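PDB 4RNL: possible galactose mutarotase from Streptomyces platensis subsp. rosaceus, which probably interconverts the alpha and beta anomers of galactose or a related aldose, although its true substrate and function remain unproven. Local coordinates for residues Val48-Arg53 and Tyr338-Arg343; Gln59-Phe64 and Thr183-Gly188; Ala196-Arg201 and Leu261-Ser266; Leu281-His286 and Ala303-Glu308. One frame throughout, in Å; residues are numbered along the deposited sequence.

Contact 1 (Val48-Arg53 and Tyr338-Arg343); sequences VEAPDR and YAFSVR
F340 and V48 meet across the gap between two strands of different sheets, 45-51 and 332-342, whose axes approach to 7.5 Å. The valine's first torsion sets CG1 anti to the backbone N (chi1 173°), and this branch does the touching: V48 CG1 lies 3.9 Å from F340 CZ, the two side chains slanting across one another. A50 adds its methyl at an oblique angle to the same ring, with A50 CB 4.3 Å from F340 CD2. The ring spans strands too far apart for backbone pairing, and the small methyl of A50 lets it lie there.

Further along, V342 turns CG1 against backbone rather than side chain, and this methyl sits 3.4 Å from P51 O. Beside it, water 1 spans the strands by donating to P51 O at 2.8 Å and to S341 O at 2.9 Å, so one water joins two carbonyl oxygens that could not bond each other directly.

Toward the C-terminus R53 bends at chi3 (64°), which brings NE to the chain end. R53 NE donates to R343 O at 3.1 Å with an N-H...O angle of 146°, the donor lying in the plane of the carboxylate; NH1 of R53 adds a weak bond to the same oxygen. NH1 is also bonded to P264 O, while the guanidinium of R343 makes a cation-pi contact with Y262. Apolar around V48, A50 and F340, the contact turns polar at R53 through a hydrogen bond between groups of opposite formal charge, where the guanidinium would be expected to offset part of the carboxylate's negative charge.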
loop_
_atom_site.group_PDB
_atom_site.type_symbol
_atom_site.label_atom_id
_atom_site.label_comp_id
_atom_site.label_asym_id
_atom_site.label_seq_id
_atom_site.Cartn_x
_atom_site.Cartn_y
_atom_site.Cartn_z
ATOM N N VAL A 48 1.471 -2.745 -13.040
ATOM C CA VAL A 48 2.897 -2.979 -12.864
ATOM C C VAL A 48 3.261 -4.140 -13.788
ATOM O O VAL A 48 2.692 -5.230 -13.675
ATOM C CB VAL A 48 3.231 -3.374 -11.406
ATOM C CG1 VAL A 48 4.685 -3.780 -11.290
ATOM C CG2 VAL A 48 2.928 -2.221 -10.445
ATOM N N GLU A 49 4.176 -3.903 -14.720
ATOM C CA GLU A 49 4.585 -4.937 -15.668
ATOM C C GLU A 49 6.080 -5.196 -15.554
ATOM O O GLU A 49 6.872 -4.257 -15.520
ATOM C CB GLU A 49 4.235 -4.513 -17.096
ATOM C CG GLU A 49 2.729 -4.476 -17.350
ATOM C CD GLU A 49 2.361 -3.672 -18.578
ATOM O OE1 GLU A 49 2.132 -4.284 -19.638
ATOM O OE2 GLU A 49 2.299 -2.426 -18.483
ATOM N N ALA A 50 6.452 -6.475 -15.521
ATOM C CA ALA A 50 7.830 -6.893 -15.279
ATOM C C ALA A 50 8.093 -8.196 -16.025
ATOM O O ALA A 50 7.173 -9.003 -16.212
ATOM C CB ALA A 50 8.054 -7.101 -13.774
ATOM N N PRO A 51 9.349 -8.424 -16.436
ATOM C CA PRO A 51 9.657 -9.645 -17.195
ATOM C C PRO A 51 9.737 -10.903 -16.331
ATOM O O PRO A 51 10.130 -10.825 -15.157
ATOM C CB PRO A 51 11.029 -9.339 -17.808
ATOM C CG PRO A 51 11.663 -8.389 -16.843
ATOM C CD PRO A 51 10.527 -7.546 -16.287
ATOM N N ASP A 52 9.363 -12.047 -16.910
ATOM C CA ASP A 52 9.569 -13.341 -16.262
ATOM C C ASP A 52 10.983 -13.832 -16.581
ATOM O O ASP A 52 11.755 -13.114 -17.226
ATOM C CB ASP A 52 8.488 -14.365 -16.678
ATOM C CG ASP A 52 8.533 -14.737 -18.170
ATOM O OD1 ASP A 52 9.533 -14.455 -18.865
ATOM O OD2 ASP A 52 7.552 -15.354 -18.649
ATOM N N ARG A 53 11.319 -15.051 -16.164
ATOM C CA ARG A 53 12.676 -15.561 -16.379
ATOM C C ARG A 53 13.037 -15.746 -17.859
ATOM O O ARG A 53 14.215 -15.832 -18.199
ATOM C CB ARG A 53 12.927 -16.860 -15.597
ATOM C CG ARG A 53 12.069 -18.037 -16.029
ATOM C CD ARG A 53 12.620 -19.359 -15.482
ATOM N NE ARG A 53 12.579 -19.439 -14.017
ATOM C CZ ARG A 53 11.540 -19.898 -13.323
ATOM N NH1 ARG A 53 11.584 -19.947 -11.995
ATOM N NH2 ARG A 53 10.452 -20.311 -13.958
ATOM N N TYR A 338 10.006 -1.194 -4.428
ATOM C CA TYR A 338 9.633 -2.495 -4.952
ATOM C C TYR A 338 10.647 -2.845 -6.029
ATOM O O TYR A 338 10.594 -2.285 -7.121
ATOM C CB TYR A 338 8.250 -2.425 -5.598
ATOM C CG TYR A 338 7.108 -2.087 -4.660
ATOM C CD1 TYR A 338 6.916 -0.789 -4.196
ATOM C CD2 TYR A 338 6.197 -3.064 -4.279
ATOM C CE1 TYR A 338 5.859 -0.479 -3.352
ATOM C CE2 TYR A 338 5.135 -2.766 -3.446
ATOM C CZ TYR A 338 4.973 -1.474 -2.986
ATOM O OH TYR A 338 3.918 -1.190 -2.151
ATOM N N ALA A 339 11.566 -3.759 -5.732
ATOM C CA ALA A 339 12.617 -4.119 -6.685
ATOM C C ALA A 339 12.333 -5.483 -7.304
ATOM O O ALA A 339 12.336 -6.503 -6.610
ATOM C CB ALA A 339 13.991 -4.111 -6.005
ATOM N N PHE A 340 12.087 -5.497 -8.613
ATOM C CA PHE A 340 11.748 -6.731 -9.314
ATOM C C PHE A 340 12.970 -7.330 -9.985
ATOM O O PHE A 340 13.849 -6.611 -10.462
ATOM C CB PHE A 340 10.637 -6.485 -10.351
ATOM C CG PHE A 340 9.316 -6.094 -9.738
ATOM C CD1 PHE A 340 9.053 -4.772 -9.403
ATOM C CD2 PHE A 340 8.346 -7.058 -9.471
ATOM C CE1 PHE A 340 7.837 -4.413 -8.818
ATOM C CE2 PHE A 340 7.139 -6.710 -8.894
ATOM C CZ PHE A 340 6.884 -5.386 -8.557
ATOM N N SER A 341 13.018 -8.657 -10.023
ATOM C CA SER A 341 14.103 -9.380 -10.678
ATOM C C SER A 341 13.570 -10.755 -11.022
ATOM O O SER A 341 12.364 -10.995 -10.917
ATOM C CB SER A 341 15.309 -9.505 -9.749
ATOM O OG SER A 341 14.959 -10.210 -8.568
ATOM N N VAL A 342 14.455 -11.666 -11.409
ATOM C CA VAL A 342 14.038 -13.044 -11.681
ATOM C C VAL A 342 15.017 -14.017 -11.059
ATOM O O VAL A 342 16.157 -13.651 -10.767
ATOM C CB VAL A 342 13.919 -13.347 -13.192
ATOM C CG1 VAL A 342 12.840 -12.486 -13.830
ATOM C CG2 VAL A 342 15.254 -13.146 -13.888
ATOM N N ARG A 343 14.559 -15.251 -10.843
ATOM C CA ARG A 343 15.419 -16.356 -10.419
ATOM C C ARG A 343 15.227 -17.538 -11.355
ATOM O O ARG A 343 14.169 -17.697 -11.977
ATOM C CB ARG A 343 15.064 -16.825 -9.011
ATOM C CG ARG A 343 15.011 -15.766 -7.944
ATOM C CD ARG A 343 14.825 -16.437 -6.585
ATOM N NE ARG A 343 14.358 -15.501 -5.568
ATOM C CZ ARG A 343 13.753 -15.870 -4.442
ATOM N NH1 ARG A 343 13.542 -17.153 -4.197
ATOM N NH2 ARG A 343 13.345 -14.955 -3.568
ATOM O OXT ARG A 343 16.117 -18.379 -11.490
HETATM O O HOH W 1 10.674 -9.517 -12.777
#

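Contact 2 (Gln59-Phe64 and Thr183-Gly188)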
loop_
_atom_site.group_PDB
_atom_site.type_symbol
_atom_site.label_atom_id
_atom_site.label_comp_id
_atom_site.label_asym_id
_atom_site.label_seq_id
_atom_site.Cartn_x
_atom_site.Cartn_y
_atom_site.Cartn_z
ATOM N N GLN A 59 1.618 -8.367 -16.702
ATOM C CA GLN A 59 1.009 -7.405 -15.766
ATOM C C GLN A 59 0.731 -8.115 -14.454
ATOM O O GLN A 59 0.107 -9.182 -14.449
ATOM C CB GLN A 59 -0.294 -6.852 -16.356
ATOM C CG GLN A 59 -0.694 -5.472 -15.812
ATOM C CD GLN A 59 -1.106 -5.520 -14.349
ATOM O OE1 GLN A 59 -0.582 -4.769 -13.519
ATOM N NE2 GLN A 59 -2.046 -6.410 -14.025
ATOM N N LEU A 60 1.186 -7.527 -13.346
ATOM C CA LEU A 60 1.210 -8.225 -12.063
ATOM C C LEU A 60 0.260 -7.665 -11.006
ATOM O O LEU A 60 -0.061 -8.351 -10.037
ATOM C CB LEU A 60 2.634 -8.207 -11.483
ATOM C CG LEU A 60 3.785 -8.537 -12.449
ATOM C CD1 LEU A 60 5.120 -8.485 -11.708
ATOM C CD2 LEU A 60 3.587 -9.909 -13.079
ATOM N N ALA A 61 -0.172 -6.417 -11.153
ATOM C CA ALA A 61 -0.964 -5.804 -10.073
ATOM C C ALA A 61 -2.463 -6.088 -10.209
ATOM O O ALA A 61 -2.992 -6.081 -11.317
ATOM C CB ALA A 61 -0.708 -4.297 -10.019
ATOM N N LEU A 62 -3.150 -6.346 -9.093
ATOM C CA LEU A 62 -4.606 -6.442 -9.146
ATOM C C LEU A 62 -5.148 -5.050 -9.425
ATOM O O LEU A 62 -4.731 -4.072 -8.803
ATOM C CB LEU A 62 -5.195 -6.976 -7.831
ATOM C CG LEU A 62 -4.768 -8.376 -7.378
ATOM C CD1 LEU A 62 -5.683 -8.873 -6.263
ATOM C CD2 LEU A 62 -4.742 -9.366 -8.542
ATOM N N GLY A 63 -6.067 -4.944 -10.372
ATOM C CA GLY A 63 -6.598 -3.641 -10.719
ATOM C C GLY A 63 -7.681 -3.745 -11.770
ATOM O O GLY A 63 -8.183 -4.833 -12.059
ATOM N N PHE A 64 -8.025 -2.609 -12.363
ATOM C CA PHE A 64 -9.062 -2.570 -13.386
ATOM C C PHE A 64 -8.541 -1.841 -14.607
ATOM O O PHE A 64 -7.644 -0.995 -14.500
ATOM C CB PHE A 64 -10.290 -1.822 -12.872
ATOM C CG PHE A 64 -10.890 -2.409 -11.624
ATOM C CD1 PHE A 64 -11.509 -3.653 -11.654
ATOM C CD2 PHE A 64 -10.868 -1.694 -10.429
ATOM C CE1 PHE A 64 -12.079 -4.186 -10.508
ATOM C CE2 PHE A 64 -11.434 -2.221 -9.276
ATOM C CZ PHE A 64 -12.044 -3.467 -9.317
ATOM N N THR A 183 -1.003 -1.720 -3.055
ATOM C CA THR A 183 -0.846 -2.587 -4.229
ATOM C C THR A 183 -0.952 -4.069 -3.817
ATOM O O THR A 183 -0.369 -4.483 -2.812
ATOM C CB THR A 183 0.514 -2.313 -4.928
ATOM O OG1 THR A 183 0.438 -1.080 -5.671
ATOM C CG2 THR A 183 0.883 -3.434 -5.887
ATOM N N TYR A 184 -1.728 -4.854 -4.563
ATOM C CA TYR A 184 -1.688 -6.310 -4.437
ATOM C C TYR A 184 -0.965 -6.842 -5.669
ATOM O O TYR A 184 -1.232 -6.394 -6.805
ATOM C CB TYR A 184 -3.076 -6.952 -4.504
ATOM C CG TYR A 184 -4.163 -6.536 -3.534
ATOM C CD1 TYR A 184 -4.700 -5.252 -3.556
ATOM C CD2 TYR A 184 -4.724 -7.469 -2.665
ATOM C CE1 TYR A 184 -5.736 -4.897 -2.704
ATOM C CE2 TYR A 184 -5.757 -7.127 -1.817
ATOM C CZ TYR A 184 -6.260 -5.843 -1.845
ATOM O OH TYR A 184 -7.299 -5.503 -1.007
ATOM N N LEU A 185 -0.101 -7.831 -5.467
ATOM C CA LEU A 185 0.664 -8.399 -6.567
ATOM C C LEU A 185 0.418 -9.894 -6.728
ATOM O O LEU A 185 0.265 -10.635 -5.753
ATOM C CB LEU A 185 2.164 -8.143 -6.364
ATOM C CG LEU A 185 2.600 -6.681 -6.454
ATOM C CD1 LEU A 185 4.011 -6.526 -5.924
ATOM C CD2 LEU A 185 2.485 -6.185 -7.897
ATOM N N ASN A 186 0.352 -10.330 -7.978
ATOM C CA ASN A 186 0.492 -11.743 -8.308
ATOM C C ASN A 186 1.655 -11.819 -9.293
ATOM O O ASN A 186 1.533 -11.375 -10.439
ATOM C CB ASN A 186 -0.799 -12.298 -8.935
ATOM C CG ASN A 186 -0.755 -13.808 -9.143
ATOM O OD1 ASN A 186 0.270 -14.361 -9.559
ATOM N ND2 ASN A 186 -1.868 -14.482 -8.869
ATOM N N LEU A 187 2.785 -12.361 -8.843
ATOM C CA LEU A 187 4.015 -12.348 -9.644
ATOM C C LEU A 187 3.925 -13.270 -10.859
ATOM O O LEU A 187 4.776 -13.223 -11.749
ATOM C CB LEU A 187 5.237 -12.698 -8.777
ATOM C CG LEU A 187 5.487 -11.746 -7.605
ATOM C CD1 LEU A 187 6.731 -12.130 -6.806
ATOM C CD2 LEU A 187 5.606 -10.304 -8.126
ATOM N N GLY A 188 2.882 -14.100 -10.905
ATOM C CA GLY A 188 2.627 -14.953 -12.058
ATOM C C GLY A 188 1.672 -14.295 -13.041
ATOM O O GLY A 188 1.355 -14.857 -14.096
HETATM O O HOH W 2 -3.045 -3.451 -6.625
#
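L60 and L187 cross at a slant in the apolar centre, L60 CD1 lying 4.0 Å from L187 CD2. L185 joins them through its CD2 branch, 4.1 Å from L60 CB, and F340 packs on all three leucines. L62 sets its branch point against the CB of Y184, with L62 CG 3.6 Å from Y184 CB; L62 CD1 then meets the tyrosine ring obliquely. Branched aliphatic chains suit such a buried spot. An alanine in place of L60 would probably leave a gap beside L187 and the ring of F340, letting both side chains shift.

Around this core N186 N donates to L60 O at 2.9 Å, almost straight (177°), and L62 N donates to Y184 O at 3.0 Å. Beyond these bonds, water 2 gives to L62 O and accepts from Y184 N. At the polar edge Q59 folds back on A61, its OE1 accepting from A61 N and its NE2 giving to A61 O, while N186 OD1 closes an Asx turn with G188 N and its ND2 reaches A303 O. The single bridge of A61 with L185 ties the run leaving edge strand 57-59 to strand 180-185 of another sheet, consistent with the supersandwich of galactose mutarotases.

Contact 3 (Ala196-Arg201 and Leu261-Ser266)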
loop_
_atom_site.group_PDB
_atom_site.type_symbol
_atom_site.label_atom_id
_atom_site.label_comp_id
_atom_site.label_asym_id
_atom_site.label_seq_id
_atom_site.Cartn_x
_atom_site.Cartn_y
_atom_site.Cartn_z
ATOM N N ALA A 196 -1.339 -17.950 -3.617
ATOM C CA ALA A 196 -1.001 -18.582 -2.331
ATOM C C ALA A 196 0.218 -19.500 -2.442
ATOM O O ALA A 196 0.814 -19.872 -1.427
ATOM C CB ALA A 196 -2.196 -19.336 -1.752
ATOM N N GLY A 197 0.577 -19.858 -3.679
ATOM C CA GLY A 197 1.771 -20.642 -3.940
ATOM C C GLY A 197 3.059 -19.829 -3.943
ATOM O O GLY A 197 4.155 -20.407 -3.963
ATOM N N HIS A 198 2.949 -18.500 -3.923
ATOM C CA HIS A 198 4.148 -17.651 -3.848
ATOM C C HIS A 198 4.918 -17.923 -2.562
ATOM O O HIS A 198 4.325 -18.146 -1.505
ATOM C CB HIS A 198 3.806 -16.160 -3.852
ATOM C CG HIS A 198 3.292 -15.643 -5.161
ATOM N ND1 HIS A 198 2.764 -16.462 -6.136
ATOM C CD2 HIS A 198 3.216 -14.383 -5.644
ATOM C CE1 HIS A 198 2.386 -15.726 -7.166
ATOM N NE2 HIS A 198 2.643 -14.459 -6.890
ATOM N N GLU A 199 6.242 -17.858 -2.646
ATOM C CA GLU A 199 7.082 -18.021 -1.467
ATOM C C GLU A 199 7.398 -16.648 -0.898
ATOM O O GLU A 199 7.801 -15.737 -1.629
ATOM C CB GLU A 199 8.365 -18.767 -1.831
ATOM C CG GLU A 199 8.091 -20.196 -2.297
ATOM C CD GLU A 199 9.340 -20.934 -2.728
ATOM O OE1 GLU A 199 10.367 -20.270 -3.002
ATOM O OE2 GLU A 199 9.289 -22.187 -2.793
ATOM N N LEU A 200 7.191 -16.498 0.407
ATOM C CA LEU A 200 7.421 -15.225 1.080
ATOM C C LEU A 200 8.428 -15.422 2.192
ATOM O O LEU A 200 8.328 -16.384 2.953
ATOM C CB LEU A 200 6.111 -14.696 1.681
ATOM C CG LEU A 200 6.212 -13.396 2.489
ATOM C CD1 LEU A 200 6.703 -12.263 1.602
ATOM C CD2 LEU A 200 4.879 -13.041 3.119
ATOM N N ARG A 201 9.405 -14.524 2.269
ATOM C CA ARG A 201 10.268 -14.411 3.440
ATOM C C ARG A 201 10.097 -13.018 4.031
ATOM O O ARG A 201 10.105 -12.033 3.295
ATOM C CB ARG A 201 11.739 -14.645 3.062
ATOM C CG ARG A 201 12.676 -14.569 4.275
ATOM C CD ARG A 201 14.150 -14.783 3.916
ATOM N NE ARG A 201 14.705 -13.636 3.198
ATOM C CZ ARG A 201 15.058 -12.486 3.770
ATOM N NH1 ARG A 201 14.921 -12.310 5.079
ATOM N NH2 ARG A 201 15.548 -11.500 3.030
ATOM N N LEU A 261 9.385 -11.847 -2.056
ATOM C CA LEU A 261 8.276 -12.640 -2.563
ATOM C C LEU A 261 8.723 -13.249 -3.890
ATOM O O LEU A 261 9.431 -12.597 -4.680
ATOM C CB LEU A 261 7.072 -11.720 -2.782
ATOM C CG LEU A 261 5.739 -12.303 -3.248
ATOM C CD1 LEU A 261 5.095 -13.210 -2.200
ATOM C CD2 LEU A 261 4.806 -11.142 -3.592
ATOM N N TYR A 262 8.336 -14.495 -4.133
ATOM C CA TYR A 262 8.815 -15.203 -5.313
ATOM C C TYR A 262 7.768 -16.151 -5.874
ATOM O O TYR A 262 7.126 -16.894 -5.126
ATOM C CB TYR A 262 10.096 -15.979 -4.967
ATOM C CG TYR A 262 10.611 -16.867 -6.083
ATOM C CD1 TYR A 262 11.037 -16.323 -7.289
ATOM C CD2 TYR A 262 10.696 -18.243 -5.919
ATOM C CE1 TYR A 262 11.514 -17.132 -8.315
ATOM C CE2 TYR A 262 11.175 -19.063 -6.941
ATOM C CZ TYR A 262 11.581 -18.496 -8.138
ATOM O OH TYR A 262 12.058 -19.305 -9.165
ATOM N N ASP A 263 7.595 -16.128 -7.197
ATOM C CA ASP A 263 6.750 -17.117 -7.876
ATOM C C ASP A 263 7.599 -18.128 -8.636
ATOM O O ASP A 263 8.186 -17.790 -9.666
ATOM C CB ASP A 263 5.800 -16.437 -8.875
ATOM C CG ASP A 263 5.059 -17.441 -9.747
ATOM O OD1 ASP A 263 4.689 -18.520 -9.226
ATOM O OD2 ASP A 263 4.855 -17.168 -10.962
ATOM N N PRO A 264 7.655 -19.376 -8.147
ATOM C CA PRO A 264 8.473 -20.391 -8.824
ATOM C C PRO A 264 8.090 -20.629 -10.282
ATOM O O PRO A 264 8.944 -21.042 -11.071
ATOM C CB PRO A 264 8.191 -21.658 -8.010
ATOM C CG PRO A 264 7.883 -21.139 -6.626
ATOM C CD PRO A 264 7.130 -19.856 -6.852
ATOM N N ARG A 265 6.828 -20.403 -10.637
ATOM C CA ARG A 265 6.374 -20.757 -11.976
ATOM C C ARG A 265 6.969 -19.844 -13.045
ATOM O O ARG A 265 7.500 -20.317 -14.052
ATOM C CB ARG A 265 4.847 -20.699 -12.082
ATOM C CG ARG A 265 4.085 -21.741 -11.282
ATOM C CD ARG A 265 2.712 -21.921 -11.905
ATOM N NE ARG A 265 1.835 -22.814 -11.156
ATOM C CZ ARG A 265 0.874 -22.395 -10.337
ATOM N NH1 ARG A 265 0.687 -21.094 -10.151
ATOM N NH2 ARG A 265 0.107 -23.273 -9.703
ATOM N N SER A 266 6.849 -18.540 -12.827
ATOM C CA SER A 266 7.285 -17.532 -13.792
ATOM C C SER A 266 8.722 -17.138 -13.523
ATOM O O SER A 266 9.428 -16.637 -14.412
ATOM C CB SER A 266 6.419 -16.282 -13.675
ATOM O OG SER A 266 6.671 -15.608 -12.447
HETATM O O HOH W 3 3.194 -19.219 -7.288
#
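H198 and D263 meet ring to methylene: D263 CB stands over one face of the imidazole, 4.1 Å from the ring centroid and 20° off its normal, a CH-pi contact offset toward the rim. With CG anti to the carbonyl carbon (chi1 -70°), the histidine directs its ring to D263 and L261. L261 CD1 lies 3.6 Å from H198 CB, and its CG is at the ring edge. H198 NE2 is hydrogen-bonded with L187 N, and water 3 lies between H198 ND1 and D263 OD1; both help to hold the ring's rotation. The same L261 CD1 is 4.2 Å from L200 CD1.

On the sheet face of E199 and Y262, the tyrosine carries CG anti to its backbone N (chi1 174°) and runs side by side with the extended glutamate. E199 OE1 is 3.6 Å from Y262 CD2, at the ring edge, where the hydrogens are slightly positive. P264 N lies over one face of that ring, toward its rim. E199 N gives to Y262 O and Y262 N to E199 O, both at 2.8 Å.

D263 also shapes the turn that follows. OD1 accepts from R265 N in an Asx turn, and OD2 from S266 N, both donors coming from above the carboxylate plane. An alanine at D263 would probably leave these N-H groups without their acceptors and the turn freer to move.

Strand 199-202 runs antiparallel between 256-262 and 235-236 near one end of a nine-stranded sheet; H198 and L261 rest on L305 of strand 305-310 in the seven-stranded sheet.

Contact 4 (Leu281-His286 and Ala303-Glu308); sequences LYTADH and AGLALE
L281 and L307 make the tightest apolar touch here, L281 CD1 standing 3.5 Å from L307 CD2, closer than carbons usually pack. With CG anti to the backbone N (chi1 171°), L281 runs alongside L307, both pointing the same way. On the face that carries Y282 and A306, Y282 CB sits 4.3 Å from A306 CB, and the small methyl of A306 fits beside it. T283 slants across L305, with T283 CG2 3.8 Å from L305 CD2.

The backbone bonds are a reciprocal pair: Y282 N gives to A306 O at 3.0 Å, and A306 N to Y282 O at 2.9 Å. They join antiparallel neighbours 278-282 and 305-310, inner strands of the seven-stranded sheet, in a fold consistent with the beta-sandwich of aldose 1-epimerases. E308, in this second strand, hydrogen-bonds through OE2 to a glycerol probably left from crystallisation, a molecule of the kind that often marks a pocket.

Polar groups organise the turn after 278-282. The N of A284 lies over the centre of the Y282 ring; A284 has a positive phi, and its CB meets G304 O, a buried oxygen for which the model offers no partner. T283 OG1 donates to D285 OD2 at 2.6 Å on the syn side and is also bonded to Y241 N. Y282 OH and H286 ND1 share a hydrogen bond at 2.7 Å, and H286 NE2 continues to S76 OG.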
loop_
_atom_site.group_PDB
_atom_site.type_symbol
_atom_site.label_atom_id
_atom_site.label_comp_id
_atom_site.label_asym_id
_atom_site.label_seq_id
_atom_site.Cartn_x
_atom_site.Cartn_y
_atom_site.Cartn_z
ATOM N N LEU A 281 0.259 -7.975 5.897
ATOM C CA LEU A 281 0.156 -8.992 4.859
ATOM C C LEU A 281 -1.329 -9.282 4.708
ATOM O O LEU A 281 -1.976 -9.666 5.668
ATOM C CB LEU A 281 0.901 -10.260 5.293
ATOM C CG LEU A 281 0.715 -11.498 4.413
ATOM C CD1 LEU A 281 1.132 -11.196 2.993
ATOM C CD2 LEU A 281 1.519 -12.671 4.968
ATOM N N TYR A 282 -1.881 -9.065 3.522
ATOM C CA TYR A 282 -3.300 -9.328 3.313
ATOM C C TYR A 282 -3.484 -10.166 2.064
ATOM O O TYR A 282 -3.019 -9.801 0.988
ATOM C CB TYR A 282 -4.107 -8.022 3.222
ATOM C CG TYR A 282 -5.572 -8.277 2.952
ATOM C CD1 TYR A 282 -6.300 -9.152 3.752
ATOM C CD2 TYR A 282 -6.223 -7.655 1.891
ATOM C CE1 TYR A 282 -7.649 -9.409 3.499
ATOM C CE2 TYR A 282 -7.566 -7.895 1.631
ATOM C CZ TYR A 282 -8.270 -8.769 2.439
ATOM O OH TYR A 282 -9.596 -9.009 2.177
ATOM N N THR A 283 -4.155 -11.299 2.214
ATOM C CA THR A 283 -4.273 -12.250 1.113
ATOM C C THR A 283 -5.575 -12.147 0.319
ATOM O O THR A 283 -5.958 -13.103 -0.342
ATOM C CB THR A 283 -4.078 -13.701 1.602
ATOM O OG1 THR A 283 -4.941 -13.945 2.726
ATOM C CG2 THR A 283 -2.636 -13.911 2.041
ATOM N N ALA A 284 -6.249 -11.001 0.386
ATOM C CA ALA A 284 -7.383 -10.708 -0.510
ATOM C C ALA A 284 -8.517 -11.716 -0.417
ATOM O O ALA A 284 -9.086 -12.136 -1.436
ATOM C CB ALA A 284 -6.905 -10.588 -1.977
ATOM N N ASP A 285 -8.867 -12.114 0.796
ATOM C CA ASP A 285 -9.881 -13.144 0.933
ATOM C C ASP A 285 -11.304 -12.654 0.680
ATOM O O ASP A 285 -12.215 -13.460 0.513
ATOM C CB ASP A 285 -9.736 -13.844 2.281
ATOM C CG ASP A 285 -8.344 -14.389 2.475
ATOM O OD1 ASP A 285 -8.089 -15.536 2.039
ATOM O OD2 ASP A 285 -7.496 -13.644 3.018
ATOM N N HIS A 286 -11.493 -11.342 0.613
ATOM C CA HIS A 286 -12.826 -10.797 0.352
ATOM C C HIS A 286 -13.234 -10.959 -1.115
ATOM O O HIS A 286 -14.412 -10.896 -1.451
ATOM C CB HIS A 286 -12.880 -9.324 0.738
ATOM C CG HIS A 286 -12.156 -8.428 -0.217
ATOM N ND1 HIS A 286 -10.792 -8.233 -0.168
ATOM C CD2 HIS A 286 -12.610 -7.670 -1.243
ATOM C CE1 HIS A 286 -10.435 -7.397 -1.129
ATOM N NE2 HIS A 286 -11.521 -7.036 -1.792
ATOM N N ALA A 303 -6.207 -13.815 -5.135
ATOM C CA ALA A 303 -5.781 -13.542 -6.516
ATOM C C ALA A 303 -4.480 -12.762 -6.524
ATOM O O ALA A 303 -3.700 -12.852 -7.471
ATOM C CB ALA A 303 -6.864 -12.775 -7.272
ATOM N N GLY A 304 -4.246 -12.001 -5.457
ATOM C CA GLY A 304 -3.014 -11.247 -5.283
ATOM C C GLY A 304 -2.723 -11.045 -3.806
ATOM O O GLY A 304 -3.579 -11.325 -2.964
ATOM N N LEU A 305 -1.519 -10.571 -3.488
ATOM C CA LEU A 305 -1.103 -10.389 -2.099
ATOM C C LEU A 305 -0.735 -8.943 -1.898
ATOM O O LEU A 305 0.025 -8.383 -2.690
ATOM C CB LEU A 305 0.131 -11.240 -1.795
ATOM C CG LEU A 305 0.022 -12.699 -2.220
ATOM C CD1 LEU A 305 1.367 -13.397 -2.090
ATOM C CD2 LEU A 305 -1.041 -13.392 -1.380
ATOM N N ALA A 306 -1.265 -8.331 -0.845
ATOM C CA ALA A 306 -0.867 -6.965 -0.520
ATOM C C ALA A 306 0.162 -6.995 0.602
ATOM O O ALA A 306 -0.061 -7.615 1.645
ATOM C CB ALA A 306 -2.078 -6.118 -0.115
ATOM N N LEU A 307 1.295 -6.332 0.374
ATOM C CA LEU A 307 2.315 -6.161 1.403
ATOM C C LEU A 307 2.417 -4.670 1.663
ATOM O O LEU A 307 3.089 -3.955 0.928
ATOM C CB LEU A 307 3.662 -6.696 0.915
ATOM C CG LEU A 307 3.693 -8.179 0.541
ATOM C CD1 LEU A 307 4.994 -8.540 -0.170
ATOM C CD2 LEU A 307 3.544 -9.010 1.776
ATOM N N GLU A 308 1.720 -4.197 2.687
ATOM C CA GLU A 308 1.616 -2.764 2.940
ATOM C C GLU A 308 2.535 -2.352 4.067
ATOM O O GLU A 308 2.319 -2.725 5.226
ATOM C CB GLU A 308 0.177 -2.395 3.314
ATOM C CG GLU A 308 -0.866 -3.049 2.428
ATOM C CD GLU A 308 -2.201 -3.181 3.125
ATOM O OE1 GLU A 308 -2.607 -2.216 3.795
ATOM O OE2 GLU A 308 -2.832 -4.254 3.020
#

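Contact 2 touches the other three, its centre about 12 Å from that of contact 1, 13 Å from contact 3 and 10 Å from contact 4. It meets contact 1 through V48 O and L60 N, 2.8 Å apart, and contact 3 through L187 N and H198 NE2, 2.9 Å apart. With contact 4 it shares a sheet, where L185 N lies 2.8 Å from L305 O. R53 ties contacts 1 and 3 together around the C-terminus. A glycerol, which may mark a pocket, lies by contact 4, its nearest atom about 3 Å from the side chain of E308, whereas the centres of contacts 1 and 4 are about 19 Å apart.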